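Local coordinates for fiber protein (Duck adenovirus 1, PDB 6ITX), which forms the C-terminal head of the trimeric adenovirus fiber and probably mediates attachment of the virus to a host-cell receptor, at residues 207-212 with 250-255; 215-220 with 262-267; 162-167 with 175-180. One frame throughout, in Å; residues are numbered along the deposited sequence.

Overall arrangement
Following the chain from its N terminus, interaction 3 comes first: the chain leaves strand 160-165 at the end of 162-167, and after seven intervening residues 175-180 folds back on that strand, closing a short local loop. Interactions 1 and 2 lie later in the chain and cross, because 207-212 and 215-220 are followed by their partners 250-255 and 262-267 in the same order. The three share one part of the head. Strand 262-271 runs between strands 241-253 and 160-165, with strand 208-210 pairing on the far edge of 241-253. Interaction 1 adds that parallel strand, interaction 2 lays the following loop over Tyr264 and Val266, and Leu210, Val253, Val164 and Leu177 join interactions 1 and 3.

Interaction 1: 207-212 with 250-255; sequences RVNLAV and PCTVNT
Val208 and Leu210 bind the backbone of 250-255 through four hydrogen bonds, forming a short parallel pairing. Val208 straddles Cys251, its N reaching Pro250 O (3.0 Å) and its O receiving Thr252 N (2.9 Å). Leu210 repeats the pattern round Val253: its N donates to Thr252 O at 2.7 Å, and its O accepts from Asn254 N. The strands are strongly twisted, their directions differing by 38°.

The side chain of Leu210 lies on the same face as Val208, Cys251 and Val253. Its CB passes 3.9 Å from Thr252 O, beside the bond made by its own backbone N. CG lies anti to the carbonyl carbon (chi1 -59°), which turns the chain back toward Cys251, with CG 4.0 Å from Cys251 CB. At the tip, CD1 touches that same CB and comes to 4.1 Å from Cys251 SG. Beyond the strand end, Val212 meets the second segment again, its CG2 lying 3.9 Å from Val253 CG1 as the two side chains cross at about a right angle.

Arg207 extends away from the pairing, its guanidinium group hydrogen-bonded to Asn261 and Thr204. On the apolar face, Leu210 and Cys251 pack on Val164 of strand 160-165 and Tyr264 of strand 262-271, while Val208 rests on Leu223 and Pro224. The other edge of Cys251 pairs with Ala262, so strand 241-253 is bordered here by parallel 208-210 and antiparallel 262-271.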
ATOM      1  N   ARG A 207       9.434 -11.437  13.466  1.00 32.28           N
ATOM      2  CA  ARG A 207       9.106 -12.644  12.730  1.00 33.14           C
ATOM      3  C   ARG A 207       8.590 -13.677  13.711  1.00 32.94           C
ATOM      4  O   ARG A 207       9.118 -13.807  14.816  1.00 36.06           O
ATOM      5  CB  ARG A 207      10.323 -13.197  11.976  1.00 37.84           C
ATOM      6  CG  ARG A 207      11.517 -13.374  12.894  1.00 36.56           C
ATOM      7  CD  ARG A 207      12.687 -14.092  12.270  1.00 39.82           C
ATOM      8  NE  ARG A 207      13.791 -14.099  13.225  1.00 41.77           N
ATOM      9  CZ  ARG A 207      14.964 -14.696  13.050  1.00 43.75           C
ATOM     10  NH1 ARG A 207      15.868 -14.614  14.018  1.00 51.35           N
ATOM     11  NH2 ARG A 207      15.242 -15.372  11.930  1.00 38.84           N
ATOM     12  N   VAL A 208       7.580 -14.410  13.307  1.00 33.50           N
ATOM     13  CA  VAL A 208       6.960 -15.391  14.182  1.00 34.91           C
ATOM     14  C   VAL A 208       7.571 -16.767  13.910  1.00 42.54           C
ATOM     15  O   VAL A 208       7.879 -17.118  12.764  1.00 36.92           O
ATOM     16  CB  VAL A 208       5.436 -15.386  13.976  1.00 34.36           C
ATOM     17  CG1 VAL A 208       5.092 -15.641  12.511  1.00 38.11           C
ATOM     18  CG2 VAL A 208       4.754 -16.368  14.897  1.00 38.24           C
ATOM     19  N   ASN A 209       7.802 -17.526  14.982  1.00 49.60           N
ATOM     20  CA  ASN A 209       8.155 -18.937  14.889  1.00 47.08           C
ATOM     21  C   ASN A 209       6.874 -19.746  14.703  1.00 44.81           C
ATOM     22  O   ASN A 209       5.909 -19.554  15.449  1.00 48.28           O
ATOM     23  CB  ASN A 209       8.882 -19.364  16.167  1.00 45.96           C
ATOM     24  CG  ASN A 209       9.811 -20.549  15.959  1.00 60.53           C
ATOM     25  OD1 ASN A 209      10.013 -21.014  14.835  1.00 57.21           O
ATOM     26  ND2 ASN A 209      10.406 -21.031  17.051  1.00 71.10           N
ATOM     27  N   LEU A 210       6.849 -20.639  13.716  1.00 42.36           N
ATOM     28  CA  LEU A 210       5.656 -21.433  13.422  1.00 44.39           C
ATOM     29  C   LEU A 210       5.870 -22.904  13.748  1.00 45.84           C
ATOM     30  O   LEU A 210       6.957 -23.454  13.535  1.00 49.38           O
ATOM     31  CB  LEU A 210       5.242 -21.323  11.952  1.00 40.03           C
ATOM     32  CG  LEU A 210       4.924 -19.944  11.386  1.00 43.71           C
ATOM     33  CD1 LEU A 210       4.475 -20.111   9.946  1.00 40.73           C
ATOM     34  CD2 LEU A 210       3.868 -19.187  12.219  1.00 38.19           C
ATOM     35  N   ALA A 211       4.813 -23.548  14.226  1.00 50.59           N
ATOM     36  CA  ALA A 211       4.839 -24.990  14.398  1.00 52.64           C
ATOM     37  C   ALA A 211       4.921 -25.680  13.034  1.00 50.84           C
ATOM     38  O   ALA A 211       4.491 -25.142  12.007  1.00 46.90           O
ATOM     39  CB  ALA A 211       3.601 -25.453  15.175  1.00 43.61           C
ATOM     40  N   VAL A 212       5.478 -26.896  13.027  1.00 56.45           N
ATOM     41  CA  VAL A 212       5.517 -27.686  11.787  1.00 58.79           C
ATOM     42  C   VAL A 212       4.235 -28.484  11.543  1.00 54.69           C
ATOM     43  O   VAL A 212       4.060 -29.042  10.447  1.00 53.79           O
ATOM     44  CB  VAL A 212       6.743 -28.621  11.776  1.00 50.27           C
ATOM     45  CG1 VAL A 212       7.065 -29.034  10.366  1.00 49.96           C
ATOM     46  CG2 VAL A 212       7.934 -27.891  12.366  1.00 61.66           C
ATOM     47  N   PRO A 250       6.896 -11.773   8.423  1.00 33.65           N
ATOM     48  CA  PRO A 250       7.843 -12.852   8.146  1.00 37.85           C
ATOM     49  C   PRO A 250       7.829 -13.905   9.250  1.00 35.50           C
ATOM     50  O   PRO A 250       7.410 -13.662  10.383  1.00 35.60           O
ATOM     51  CB  PRO A 250       9.184 -12.119   8.058  1.00 37.29           C
ATOM     52  CG  PRO A 250       8.791 -10.787   7.506  1.00 34.21           C
ATOM     53  CD  PRO A 250       7.523 -10.454   8.257  1.00 33.90           C
ATOM     54  N   CYS A 251       8.271 -15.106   8.890  1.00 36.02           N
ATOM     55  CA  CYS A 251       8.186 -16.239   9.798  1.00 37.67           C
ATOM     56  C   CYS A 251       9.381 -17.163   9.620  1.00 37.37           C
ATOM     57  O   CYS A 251      10.089 -17.133   8.604  1.00 34.08           O
ATOM     58  CB  CYS A 251       6.917 -17.041   9.558  1.00 34.31           C
ATOM     59  SG  CYS A 251       6.941 -17.639   7.863  1.00 33.18           S
ATOM     60  N   THR A 252       9.569 -18.002  10.631  1.00 39.50           N
ATOM     61  CA  THR A 252      10.544 -19.077  10.633  1.00 44.59           C
ATOM     62  C   THR A 252       9.871 -20.328  11.176  1.00 46.89           C
ATOM     63  O   THR A 252       9.018 -20.252  12.071  1.00 46.91           O
ATOM     64  CB  THR A 252      11.777 -18.710  11.469  1.00 45.07           C
ATOM     65  OG1 THR A 252      12.864 -19.541  11.063  1.00 65.87           O
ATOM     66  CG2 THR A 252      11.528 -18.906  12.960  1.00 37.35           C
ATOM     67  N   VAL A 253      10.225 -21.477  10.626  1.00 50.79           N
ATOM     68  CA  VAL A 253       9.596 -22.719  11.055  1.00 53.48           C
ATOM     69  C   VAL A 253      10.563 -23.484  11.950  1.00 58.79           C
ATOM     70  O   VAL A 253      11.763 -23.578  11.659  1.00 52.81           O
ATOM     71  CB  VAL A 253       9.133 -23.555   9.849  1.00 55.23           C
ATOM     72  CG1 VAL A 253       8.112 -24.595  10.288  1.00 56.53           C
ATOM     73  CG2 VAL A 253       8.504 -22.651   8.793  1.00 53.53           C
ATOM     74  N   ASN A 254      10.011 -24.076  13.019  1.00 70.99           N
ATOM     75  CA  ASN A 254      10.789 -24.487  14.188  1.00 77.16           C
ATOM     76  C   ASN A 254      12.013 -25.312  13.819  1.00 81.12           C
ATOM     77  O   ASN A 254      13.083 -25.138  14.422  1.00 82.93           O
ATOM     78  CB  ASN A 254       9.892 -25.271  15.161  1.00 73.93           C
ATOM     79  CG  ASN A 254      10.485 -25.371  16.568  1.00 86.94           C
ATOM     80  OD1 ASN A 254      11.664 -25.714  16.740  1.00 86.58           O
ATOM     81  ND2 ASN A 254       9.678 -25.038  17.575  1.00 84.50           N
ATOM     82  N   THR A 255      11.892 -26.186  12.816  1.00 74.44           N
ATOM     83  CA  THR A 255      12.898 -27.219  12.563  1.00 78.83           C
ATOM     84  C   THR A 255      13.375 -27.180  11.102  1.00 80.35           C
ATOM     85  O   THR A 255      13.291 -28.160  10.363  1.00 81.36           O
ATOM     86  CB  THR A 255      12.305 -28.568  12.954  1.00 78.24           C
ATOM     87  OG1 THR A 255      10.926 -28.598  12.561  1.00 76.33           O
ATOM     88  CG2 THR A 255      12.395 -28.785  14.471  1.00 72.77           C
TER

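Interaction 2: 215-220 with 262-267; sequences NFYKEE and AIYMVF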
ATOM      1  N   ASN A 215      -1.700 -27.053  12.887  1.00 48.72           N
ATOM      2  CA  ASN A 215      -2.286 -25.930  13.597  1.00 49.34           C
ATOM      3  C   ASN A 215      -1.286 -24.781  13.722  1.00 46.50           C
ATOM      4  O   ASN A 215      -1.262 -24.071  14.726  1.00 52.93           O
ATOM      5  CB  ASN A 215      -2.817 -26.362  14.968  1.00 48.35           C
ATOM      6  CG  ASN A 215      -1.735 -26.941  15.874  1.00 58.90           C
ATOM      7  OD1 ASN A 215      -0.629 -27.283  15.427  1.00 51.60           O
ATOM      8  ND2 ASN A 215      -2.050 -27.045  17.165  1.00 56.75           N
ATOM      9  N   PHE A 216      -0.473 -24.577  12.706  1.00 40.93           N
ATOM     10  CA  PHE A 216       0.439 -23.440  12.788  1.00 46.67           C
ATOM     11  C   PHE A 216      -0.262 -22.098  12.636  1.00 45.73           C
ATOM     12  O   PHE A 216       0.403 -21.055  12.501  1.00 43.04           O
ATOM     13  CB  PHE A 216       1.537 -23.555  11.728  1.00 47.64           C
ATOM     14  CG  PHE A 216       1.035 -23.463  10.305  1.00 40.34           C
ATOM     15  CD1 PHE A 216       0.832 -22.236   9.702  1.00 40.40           C
ATOM     16  CD2 PHE A 216       0.802 -24.609   9.563  1.00 42.48           C
ATOM     17  CE1 PHE A 216       0.382 -22.145   8.383  1.00 38.12           C
ATOM     18  CE2 PHE A 216       0.371 -24.529   8.244  1.00 42.91           C
ATOM     19  CZ  PHE A 216       0.157 -23.289   7.658  1.00 39.99           C
ATOM     20  N   TYR A 217      -1.585 -22.079  12.610  1.00 42.68           N
ATOM     21  CA  TYR A 217      -2.292 -20.831  12.415  1.00 43.31           C
ATOM     22  C   TYR A 217      -1.973 -19.873  13.560  1.00 41.38           C
ATOM     23  O   TYR A 217      -2.008 -20.261  14.729  1.00 37.75           O
ATOM     24  CB  TYR A 217      -3.791 -21.105  12.335  1.00 40.39           C
ATOM     25  CG  TYR A 217      -4.600 -19.840  12.382  1.00 42.30           C
ATOM     26  CD1 TYR A 217      -4.807 -19.100  11.229  1.00 42.43           C
ATOM     27  CD2 TYR A 217      -5.137 -19.361  13.577  1.00 37.35           C
ATOM     28  CE1 TYR A 217      -5.526 -17.934  11.257  1.00 37.82           C
ATOM     29  CE2 TYR A 217      -5.862 -18.189  13.607  1.00 38.04           C
ATOM     30  CZ  TYR A 217      -6.047 -17.485  12.448  1.00 36.53           C
ATOM     31  OH  TYR A 217      -6.761 -16.329  12.476  1.00 33.35           O
ATOM     32  N   LYS A 218      -1.641 -18.627  13.211  1.00 38.86           N
ATOM     33  CA  LYS A 218      -1.396 -17.553  14.170  1.00 39.04           C
ATOM     34  C   LYS A 218      -2.353 -16.411  13.850  1.00 38.44           C
ATOM     35  O   LYS A 218      -2.346 -15.902  12.727  1.00 34.51           O
ATOM     36  CB  LYS A 218       0.061 -17.067  14.112  1.00 36.93           C
ATOM     37  CG  LYS A 218       1.105 -18.066  14.655  1.00 39.90           C
ATOM     38  CD  LYS A 218       1.124 -18.133  16.176  1.00 37.87           C
ATOM     39  CE  LYS A 218       2.309 -18.946  16.691  1.00 43.21           C
ATOM     40  NZ  LYS A 218       2.785 -18.501  18.058  1.00 46.76           N
ATOM     41  N   GLU A 219      -3.192 -16.036  14.822  1.00 41.54           N
ATOM     42  CA  GLU A 219      -4.052 -14.869  14.661  1.00 37.92           C
ATOM     43  C   GLU A 219      -3.172 -13.630  14.554  1.00 35.15           C
ATOM     44  O   GLU A 219      -2.078 -13.575  15.110  1.00 39.46           O
ATOM     45  CB  GLU A 219      -5.034 -14.755  15.848  1.00 37.75           C
ATOM     46  CG  GLU A 219      -6.327 -13.903  15.575  1.00 46.49           C
ATOM     47  CD  GLU A 219      -7.251 -14.503  14.478  1.00 62.54           C
ATOM     48  OE1 GLU A 219      -7.488 -13.803  13.440  1.00 56.64           O
ATOM     49  OE2 GLU A 219      -7.758 -15.665  14.645  1.00 54.06           O
ATOM     50  N   GLU A 220      -3.635 -12.635  13.803  1.00 37.33           N
ATOM     51  CA  GLU A 220      -2.802 -11.452  13.604  1.00 39.59           C
ATOM     52  C   GLU A 220      -2.481 -10.708  14.905  1.00 38.60           C
ATOM     53  O   GLU A 220      -1.511  -9.943  14.937  1.00 39.03           O
ATOM     54  CB  GLU A 220      -3.456 -10.504  12.597  1.00 33.41           C
ATOM     55  CG  GLU A 220      -4.683  -9.815  13.093  1.00 35.64           C
ATOM     56  CD  GLU A 220      -5.907 -10.693  12.967  1.00 45.41           C
ATOM     57  OE1 GLU A 220      -5.761 -11.858  12.503  1.00 44.54           O
ATOM     58  OE2 GLU A 220      -7.014 -10.217  13.326  1.00 48.57           O
ATOM     59  N   ALA A 262      10.787 -16.979   5.917  1.00 39.97           N
ATOM     60  CA  ALA A 262       9.668 -17.086   4.999  1.00 36.25           C
ATOM     61  C   ALA A 262       8.690 -15.963   5.329  1.00 39.53           C
ATOM     62  O   ALA A 262       8.955 -15.141   6.209  1.00 40.52           O
ATOM     63  CB  ALA A 262       9.028 -18.470   5.088  1.00 31.79           C
ATOM     64  N   ILE A 263       7.552 -15.910   4.629  1.00 35.84           N
ATOM     65  CA  ILE A 263       6.532 -14.893   4.879  1.00 36.34           C
ATOM     66  C   ILE A 263       5.234 -15.574   5.297  1.00 36.39           C
ATOM     67  O   ILE A 263       4.706 -16.416   4.559  1.00 34.42           O
ATOM     68  CB  ILE A 263       6.291 -13.999   3.657  1.00 36.84           C
ATOM     69  CG1 ILE A 263       7.554 -13.223   3.316  1.00 37.32           C
ATOM     70  CG2 ILE A 263       5.180 -13.029   3.938  1.00 35.94           C
ATOM     71  CD1 ILE A 263       8.285 -13.828   2.139  1.00 37.09           C
ATOM     72  N   TYR A 264       4.726 -15.206   6.480  1.00 34.12           N
ATOM     73  CA  TYR A 264       3.416 -15.636   6.956  1.00 32.32           C
ATOM     74  C   TYR A 264       2.365 -14.609   6.561  1.00 33.19           C
ATOM     75  O   TYR A 264       2.601 -13.399   6.609  1.00 34.60           O
ATOM     76  CB  TYR A 264       3.413 -15.812   8.479  1.00 32.22           C
ATOM     77  CG  TYR A 264       2.090 -16.265   9.081  1.00 32.37           C
ATOM     78  CD1 TYR A 264       1.569 -17.534   8.810  1.00 32.89           C
ATOM     79  CD2 TYR A 264       1.375 -15.439   9.940  1.00 32.72           C
ATOM     80  CE1 TYR A 264       0.365 -17.962   9.368  1.00 32.63           C
ATOM     81  CE2 TYR A 264       0.165 -15.864  10.518  1.00 36.00           C
ATOM     82  CZ  TYR A 264      -0.339 -17.126  10.226  1.00 37.38           C
ATOM     83  OH  TYR A 264      -1.543 -17.552  10.788  1.00 37.76           O
ATOM     84  N   MET A 265       1.203 -15.097   6.161  1.00 33.33           N
ATOM     85  CA  MET A 265       0.128 -14.236   5.703  1.00 31.63           C
ATOM     86  C   MET A 265      -1.162 -14.770   6.273  1.00 33.67           C
ATOM     87  O   MET A 265      -1.547 -15.898   5.958  1.00 35.19           O
ATOM     88  CB  MET A 265       0.067 -14.210   4.186  1.00 28.70           C
ATOM     89  CG  MET A 265       1.375 -13.753   3.603  1.00 33.53           C
ATOM     90  SD  MET A 265       1.185 -13.300   1.906  1.00 49.04           S
ATOM     91  CE  MET A 265       2.123 -11.814   1.888  1.00 41.25           C
ATOM     92  N   VAL A 266      -1.814 -13.995   7.129  1.00 32.34           N
ATOM     93  CA  VAL A 266      -3.118 -14.379   7.647  1.00 37.11           C
ATOM     94  C   VAL A 266      -4.160 -13.467   7.017  1.00 32.71           C
ATOM     95  O   VAL A 266      -3.968 -12.245   6.945  1.00 31.08           O
ATOM     96  CB  VAL A 266      -3.161 -14.351   9.187  1.00 34.52           C
ATOM     97  CG1 VAL A 266      -2.627 -13.052   9.728  1.00 30.50           C
ATOM     98  CG2 VAL A 266      -4.577 -14.619   9.667  1.00 32.89           C
ATOM     99  N   PHE A 267      -5.223 -14.075   6.499  1.00 33.74           N
ATOM    100  CA  PHE A 267      -6.319 -13.384   5.828  1.00 31.03           C
ATOM    101  C   PHE A 267      -7.530 -13.404   6.740  1.00 31.65           C
ATOM    102  O   PHE A 267      -7.881 -14.462   7.276  1.00 33.82           O
ATOM    103  CB  PHE A 267      -6.691 -14.073   4.513  1.00 31.17           C
ATOM    104  CG  PHE A 267      -5.618 -14.044   3.480  1.00 29.67           C
ATOM    105  CD1 PHE A 267      -4.501 -14.835   3.603  1.00 29.97           C
ATOM    106  CD2 PHE A 267      -5.737 -13.230   2.373  1.00 30.97           C
ATOM    107  CE1 PHE A 267      -3.521 -14.805   2.645  1.00 34.82           C
ATOM    108  CE2 PHE A 267      -4.754 -13.185   1.412  1.00 30.07           C
ATOM    109  CZ  PHE A 267      -3.647 -13.975   1.541  1.00 33.21           C
TER
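Tyr264 projects from its strand into the loop 215-220 and meets the backbone of Lys218, fastening an irregular segment across the beta-sheet of the fiber head, a mainly antiparallel beta-sandwich, as in other adenovirus fiber heads. Only alternate residues of the strand, Tyr264 and Val266, carry the contact, since their side chains point toward the loop.

The Tyr264 ring reaches across because its CG lies anti to the backbone N (chi1 -180°), and its two long edges serve different neighbours. On one edge, CE1 meets Phe216 CE1 at 4.3 Å, each atom lying near the plane of the other ring; the two rings therefore meet edge to edge and are not stacked. On the other, CE2 lies 3.8 Å from Lys218 CB and 3.3 Å from Lys218 O, an oxygen lying in the plane of the tyrosine ring. The hydroxyl thus ends beside the loop backbone, and contacts on both flanks probably limit the swing of the ring.

Tyr217 is turned differently. Its ring stands obliquely to the Tyr264 hydroxyl, with Tyr217 CD1 3.6 Å from Tyr264 OH, and its CE1 continues to Val266 CG2 at 3.8 Å, the two side chains crossing at about a right angle. The two methyls of Val266 divide the work: CG2 faces Tyr217, whereas CG1 lies 3.9 Å from Glu220 CB.

Phe216 also packs on Phe111 and Val164, and Tyr264 on Leu223; both rings are buried. Glu219 forms a salt bridge with Arg160. Lys218 N donates to Tyr264 OH over 2.7 Å, with an N-H...O angle of 161°.

Interaction 3: 162-167 with 175-180; sequences GLVLCP and ANLSGW
At Val164 the backbone N-H of the strand is taken by a side-chain hydroxyl: Ser178 OG accepts it at 2.8 Å in an almost straight bond (173°). The same OG also hydrogen-bonds Phe111 O, so one side-chain atom links the backbones of two strands. The reach comes from OG lying anti to the carbonyl carbon of Ser178 (chi1 -66°).

The carbonyl of Val164 is met as well, from the edge of the Trp180 indole, whose NE1 lies 2.9 Å from Val164 O in a weak, bent bond. Leu165 CD2 approaches the same ring obliquely, 3.6 Å from Trp180 NE1. A type I turn from Asn176 to Gly179 brings Ser178 and Trp180 to the strand together. Asn176 braces it twice, OD1 receiving Trp180 N from above the amide plane and ND2 donating to Trp180 O at 2.8 Å.

Apolar contacts fill in alongside. Val164 CG2 lies 4.1 Å from Leu177 CD2, and Cys166 SG is 3.7 Å from Ala175 CB.

Leu163 and Leu165 pair through their backbones with Met265 and Ile263 of strand 262-271, leaving the N and O of Val164 on the opposite edge for the loop. Ala175 and Leu177 also touch Val253 of strand 241-253, and Trp180 packs on Met99 of strand 95-100.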
ATOM      1  N   GLY A 162      -4.333 -18.879   7.494  1.00 32.79           N
ATOM      2  CA  GLY A 162      -2.921 -18.524   7.440  1.00 32.57           C
ATOM      3  C   GLY A 162      -2.204 -19.337   6.375  1.00 35.83           C
ATOM      4  O   GLY A 162      -2.474 -20.527   6.200  1.00 39.79           O
ATOM      5  N   LEU A 163      -1.289 -18.686   5.674  1.00 35.19           N
ATOM      6  CA  LEU A 163      -0.510 -19.307   4.615  1.00 30.97           C
ATOM      7  C   LEU A 163       0.944 -18.953   4.829  1.00 32.52           C
ATOM      8  O   LEU A 163       1.271 -17.940   5.442  1.00 36.02           O
ATOM      9  CB  LEU A 163      -0.912 -18.807   3.229  1.00 32.63           C
ATOM     10  CG  LEU A 163      -2.355 -19.039   2.818  1.00 37.85           C
ATOM     11  CD1 LEU A 163      -2.672 -18.102   1.685  1.00 35.56           C
ATOM     12  CD2 LEU A 163      -2.545 -20.498   2.400  1.00 34.10           C
ATOM     13  N   VAL A 164       1.827 -19.771   4.294  1.00 31.65           N
ATOM     14  CA  VAL A 164       3.235 -19.434   4.286  1.00 28.49           C
ATOM     15  C   VAL A 164       3.688 -19.393   2.845  1.00 30.69           C
ATOM     16  O   VAL A 164       3.286 -20.237   2.036  1.00 31.34           O
ATOM     17  CB  VAL A 164       4.077 -20.428   5.117  1.00 35.99           C
ATOM     18  CG1 VAL A 164       5.537 -20.019   5.131  1.00 30.14           C
ATOM     19  CG2 VAL A 164       3.523 -20.524   6.556  1.00 38.00           C
ATOM     20  N   LEU A 165       4.482 -18.380   2.522  1.00 34.50           N
ATOM     21  CA  LEU A 165       5.188 -18.291   1.254  1.00 35.43           C
ATOM     22  C   LEU A 165       6.626 -18.671   1.519  1.00 34.72           C
ATOM     23  O   LEU A 165       7.281 -18.041   2.349  1.00 42.47           O
ATOM     24  CB  LEU A 165       5.138 -16.881   0.667  1.00 34.76           C
ATOM     25  CG  LEU A 165       3.788 -16.203   0.514  1.00 37.69           C
ATOM     26  CD1 LEU A 165       3.918 -15.109  -0.536  1.00 42.30           C
ATOM     27  CD2 LEU A 165       2.678 -17.216   0.165  1.00 31.74           C
ATOM     28  N   CYS A 166       7.126 -19.675   0.806  1.00 41.56           N
ATOM     29  CA  CYS A 166       8.513 -20.112   0.936  1.00 42.61           C
ATOM     30  C   CYS A 166       9.183 -20.040  -0.428  1.00 41.26           C
ATOM     31  O   CYS A 166       9.338 -21.062  -1.111  1.00 42.92           O
ATOM     32  CB  CYS A 166       8.604 -21.522   1.513  1.00 42.70           C
ATOM     33  SG  CYS A 166      10.275 -21.906   2.045  1.00 51.53           S
ATOM     34  N   PRO A 167       9.600 -18.851  -0.854  1.00 45.08           N
ATOM     35  CA  PRO A 167      10.282 -18.739  -2.157  1.00 44.76           C
ATOM     36  C   PRO A 167      11.573 -19.539  -2.239  1.00 40.27           C
ATOM     37  O   PRO A 167      12.056 -19.795  -3.348  1.00 41.38           O
ATOM     38  CB  PRO A 167      10.542 -17.228  -2.298  1.00 42.29           C
ATOM     39  CG  PRO A 167      10.364 -16.658  -0.941  1.00 38.08           C
ATOM     40  CD  PRO A 167       9.446 -17.557  -0.173  1.00 41.23           C
ATOM     41  N   ALA A 175      10.135 -25.755   5.274  1.00 40.05           N
ATOM     42  CA  ALA A 175       9.465 -24.503   5.559  1.00 37.47           C
ATOM     43  C   ALA A 175       8.281 -24.264   4.639  1.00 39.82           C
ATOM     44  O   ALA A 175       7.447 -23.409   4.941  1.00 42.42           O
ATOM     45  CB  ALA A 175      10.451 -23.336   5.453  1.00 41.62           C
ATOM     46  N   ASN A 176       8.177 -25.011   3.539  1.00 39.55           N
ATOM     47  CA  ASN A 176       7.065 -24.874   2.611  1.00 33.33           C
ATOM     48  C   ASN A 176       5.793 -25.425   3.238  1.00 38.13           C
ATOM     49  O   ASN A 176       5.174 -26.351   2.695  1.00 36.34           O
ATOM     50  CB  ASN A 176       7.376 -25.583   1.298  1.00 35.37           C
ATOM     51  CG  ASN A 176       6.593 -25.020   0.143  1.00 38.51           C
ATOM     52  OD1 ASN A 176       5.790 -24.116   0.326  1.00 46.36           O
ATOM     53  ND2 ASN A 176       6.842 -25.528  -1.058  1.00 36.31           N
ATOM     54  N   LEU A 177       5.395 -24.851   4.382  1.00 34.63           N
ATOM     55  CA  LEU A 177       4.250 -25.368   5.127  1.00 35.99           C
ATOM     56  C   LEU A 177       2.967 -25.367   4.313  1.00 35.53           C
ATOM     57  O   LEU A 177       2.088 -26.195   4.560  1.00 41.71           O
ATOM     58  CB  LEU A 177       4.034 -24.564   6.402  1.00 40.93           C
ATOM     59  CG  LEU A 177       4.809 -24.961   7.657  1.00 44.23           C
ATOM     60  CD1 LEU A 177       6.205 -25.453   7.333  1.00 46.42           C
ATOM     61  CD2 LEU A 177       4.855 -23.772   8.596  1.00 43.13           C
ATOM     62  N   SER A 178       2.816 -24.449   3.360  1.00 39.97           N
ATOM     63  CA  SER A 178       1.578 -24.415   2.588  1.00 39.66           C
ATOM     64  C   SER A 178       1.648 -25.281   1.345  1.00 38.31           C
ATOM     65  O   SER A 178       0.632 -25.450   0.666  1.00 40.11           O
ATOM     66  CB  SER A 178       1.222 -22.975   2.205  1.00 37.30           C
ATOM     67  OG  SER A 178       0.899 -22.207   3.360  1.00 34.71           O
ATOM     68  N   GLY A 179       2.819 -25.828   1.042  1.00 41.34           N
ATOM     69  CA  GLY A 179       2.998 -26.726  -0.084  1.00 39.25           C
ATOM     70  C   GLY A 179       2.948 -26.072  -1.443  1.00 35.85           C
ATOM     71  O   GLY A 179       2.398 -26.657  -2.375  1.00 41.20           O
ATOM     72  N   TRP A 180       3.492 -24.870  -1.587  1.00 43.44           N
ATOM     73  CA  TRP A 180       3.500 -24.246  -2.903  1.00 40.75           C
ATOM     74  C   TRP A 180       4.418 -25.047  -3.813  1.00 36.45           C
ATOM     75  O   TRP A 180       5.302 -25.756  -3.337  1.00 37.40           O
ATOM     76  CB  TRP A 180       3.966 -22.789  -2.835  1.00 35.92           C
ATOM     77  CG  TRP A 180       2.997 -21.846  -2.137  1.00 32.64           C
ATOM     78  CD1 TRP A 180       2.968 -21.562  -0.814  1.00 38.03           C
ATOM     79  CD2 TRP A 180       1.936 -21.073  -2.735  1.00 34.71           C
ATOM     80  NE1 TRP A 180       1.957 -20.664  -0.533  1.00 41.92           N
ATOM     81  CE2 TRP A 180       1.309 -20.351  -1.698  1.00 37.54           C
ATOM     82  CE3 TRP A 180       1.452 -20.929  -4.047  1.00 39.87           C
ATOM     83  CZ2 TRP A 180       0.229 -19.487  -1.926  1.00 32.86           C
ATOM     84  CZ3 TRP A 180       0.368 -20.080  -4.275  1.00 36.26           C
ATOM     85  CH2 TRP A 180      -0.230 -19.372  -3.215  1.00 35.87           C
TER